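Auracyanin-B-2 (PDB 1QHQ) is a blue copper protein that carries electrons, probably as a soluble acceptor for the membrane-bound alternative complex III of a photosynthetic bacterium. Local coordinates at residues Val42-Phe47 against Ser105-Phe110. Numbering follows the deposited sequence. Where two conformers were deposited one is given.
Sequences VVRLDF and SGSVTF
V43 pairs with F110, L45 with V108 and F47 with G106 through two backbone hydrogen bonds each, making strands 42-47 and 105-110 antiparallel neighbours in one sheet of the cupredoxin sandwich. V43 N lies 2.8 Å from F110 O. The buried face carries V43, L45, F47, V108 and F110. F110 CG sits between its own N and carbonyl carbon (chi1 66°). The end of this side chain comes nearer to strand 42-47, and L45 CB meets the ring edge at CE1, 4.2 Å away. L45 CB also lies 4.2 Å from V108 CG1. F47 CB is 3.6 Å from G106 O, but its ring leads away from this strand and its side chain packs on H57, a copper ligand. The other face, that of R44, D46, S107 and T109, is by contrast polar and partly exposed. Here S107 OG donates to D46 OD1 at 2.5 Å, arriving on the anti side and 33° out of the carboxylate plane. R44, bent at chi3 (70°), meets the same carboxylate side-on: NE bonds to OD1 at 2.9 Å and NH2 to OD2 at 3.1 Å, both on syn lone pairs. R44 CG passes T109 OG1 at 3.3 Å, and a sulfate ion touches the R44 side chain. An alanine in place of D46 would probably cost R44 its two-pronged carboxylate partner, leaving the guanidinium less firmly fixed, and S107 OG this acceptor. Two donors on OD1 hold the carboxylate in place and probably favour its ionised form: the salt bridge braces one strand's own side chains, and the S107 hydroxyl links that pair to the other strand, while L45 packs on V108 and F110 on the buried face.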
loop_
_atom_site.group_PDB
_atom_site.type_symbol
_atom_site.label_atom_id
_atom_site.label_comp_id
_atom_site.label_asym_id
_atom_site.label_seq_id
_atom_site.Cartn_x
_atom_site.Cartn_y
_atom_site.Cartn_z
ATOM N N VAL A 42 8.743 -10.361 -8.802
ATOM C CA VAL A 42 9.121 -9.792 -7.488
ATOM C C VAL A 42 9.461 -8.322 -7.662
ATOM O O VAL A 42 10.325 -7.936 -8.455
ATOM C CB VAL A 42 10.320 -10.505 -6.857
ATOM C CG1 VAL A 42 10.651 -9.942 -5.475
ATOM C CG2 VAL A 42 10.003 -12.012 -6.748
ATOM N N VAL A 43 8.745 -7.497 -6.882
ATOM C CA VAL A 43 8.964 -6.040 -6.972
ATOM C C VAL A 43 9.214 -5.480 -5.586
ATOM O O VAL A 43 8.567 -5.924 -4.631
ATOM C CB VAL A 43 7.704 -5.321 -7.544
ATOM C CG1 VAL A 43 7.843 -3.830 -7.478
ATOM C CG2 VAL A 43 7.441 -5.827 -8.962
ATOM N N ARG A 44 10.176 -4.579 -5.458
ATOM C CA ARG A 44 10.289 -3.780 -4.246
ATOM C C ARG A 44 9.647 -2.413 -4.476
ATOM O O ARG A 44 10.042 -1.652 -5.335
ATOM C CB ARG A 44 11.732 -3.599 -3.770
ATOM C CG ARG A 44 11.691 -2.943 -2.317
ATOM C CD ARG A 44 13.127 -2.654 -1.891
ATOM N NE ARG A 44 13.715 -1.574 -2.649
ATOM C CZ ARG A 44 14.812 -1.451 -3.304
ATOM N NH1 ARG A 44 15.706 -2.490 -3.330
ATOM N NH2 ARG A 44 15.133 -0.359 -3.991
ATOM N N LEU A 45 8.620 -2.135 -3.622
ATOM C CA LEU A 45 7.974 -0.829 -3.707
ATOM C C LEU A 45 8.526 0.052 -2.567
ATOM O O LEU A 45 8.578 -0.406 -1.420
ATOM C CB LEU A 45 6.460 -1.022 -3.484
ATOM C CG LEU A 45 5.591 0.235 -3.633
ATOM C CD1 LEU A 45 4.158 -0.125 -3.929
ATOM C CD2 LEU A 45 5.673 1.089 -2.359
ATOM N N ASP A 46 9.094 1.159 -2.950
ATOM C CA ASP A 46 9.670 2.101 -1.970
ATOM C C ASP A 46 8.657 3.265 -1.794
ATOM O O ASP A 46 8.485 4.017 -2.741
ATOM C CB ASP A 46 10.999 2.636 -2.469
ATOM C CG ASP A 46 12.036 1.505 -2.684
ATOM O OD1 ASP A 46 11.940 0.541 -1.932
ATOM O OD2 ASP A 46 12.959 1.739 -3.487
ATOM N N PHE A 47 8.086 3.362 -0.600
ATOM C CA PHE A 47 7.139 4.499 -0.362
ATOM C C PHE A 47 7.847 5.556 0.499
ATOM O O PHE A 47 8.341 5.265 1.590
ATOM C CB PHE A 47 5.947 3.932 0.413
ATOM C CG PHE A 47 4.860 4.956 0.703
ATOM C CD1 PHE A 47 4.628 5.956 -0.206
ATOM C CD2 PHE A 47 4.151 4.887 1.870
ATOM C CE1 PHE A 47 3.671 6.953 0.065
ATOM C CE2 PHE A 47 3.175 5.857 2.120
ATOM C CZ PHE A 47 2.927 6.849 1.217
ATOM N N SER A 105 10.430 6.741 5.294
ATOM C CA SER A 105 10.376 5.949 4.055
ATOM C C SER A 105 10.363 4.460 4.442
ATOM O O SER A 105 10.939 4.082 5.434
ATOM C CB SER A 105 11.639 6.208 3.221
ATOM O OG SER A 105 11.595 7.541 2.691
ATOM N N GLY A 106 9.597 3.697 3.665
ATOM C CA GLY A 106 9.519 2.248 4.014
ATOM C C GLY A 106 9.213 1.476 2.733
ATOM O O GLY A 106 8.582 1.976 1.809
ATOM N N SER A 107 9.700 0.231 2.710
ATOM C CA SER A 107 9.450 -0.555 1.476
ATOM C C SER A 107 8.616 -1.781 1.814
ATOM O O SER A 107 8.553 -2.260 2.938
ATOM C CB SER A 107 10.783 -1.000 0.861
ATOM O OG SER A 107 11.577 0.140 0.521
ATOM N N VAL A 108 8.146 -2.410 0.710
ATOM C CA VAL A 108 7.599 -3.769 0.816
ATOM C C VAL A 108 8.015 -4.554 -0.443
ATOM O O VAL A 108 8.024 -3.981 -1.507
ATOM C CB VAL A 108 6.111 -3.814 1.054
ATOM C CG1 VAL A 108 5.291 -3.160 -0.037
ATOM C CG2 VAL A 108 5.618 -5.236 1.331
ATOM N N THR A 109 8.449 -5.792 -0.227
ATOM C CA THR A 109 8.919 -6.603 -1.380
ATOM C C THR A 109 7.953 -7.763 -1.533
ATOM O O THR A 109 7.697 -8.502 -0.571
ATOM C CB THR A 109 10.327 -7.127 -1.146
ATOM O OG1 THR A 109 11.241 -5.992 -1.090
ATOM C CG2 THR A 109 10.781 -8.043 -2.309
ATOM N N PHE A 110 7.351 -7.853 -2.711
ATOM C CA PHE A 110 6.268 -8.788 -2.916
ATOM C C PHE A 110 6.284 -9.348 -4.335
ATOM O O PHE A 110 6.763 -8.697 -5.258
ATOM C CB PHE A 110 4.909 -8.178 -2.575
ATOM C CG PHE A 110 4.487 -7.053 -3.487
ATOM C CD1 PHE A 110 5.017 -5.788 -3.347
ATOM C CD2 PHE A 110 3.561 -7.274 -4.500
ATOM C CE1 PHE A 110 4.631 -4.769 -4.194
ATOM C CE2 PHE A 110 3.198 -6.273 -5.375
ATOM C CZ PHE A 110 3.695 -4.978 -5.180
#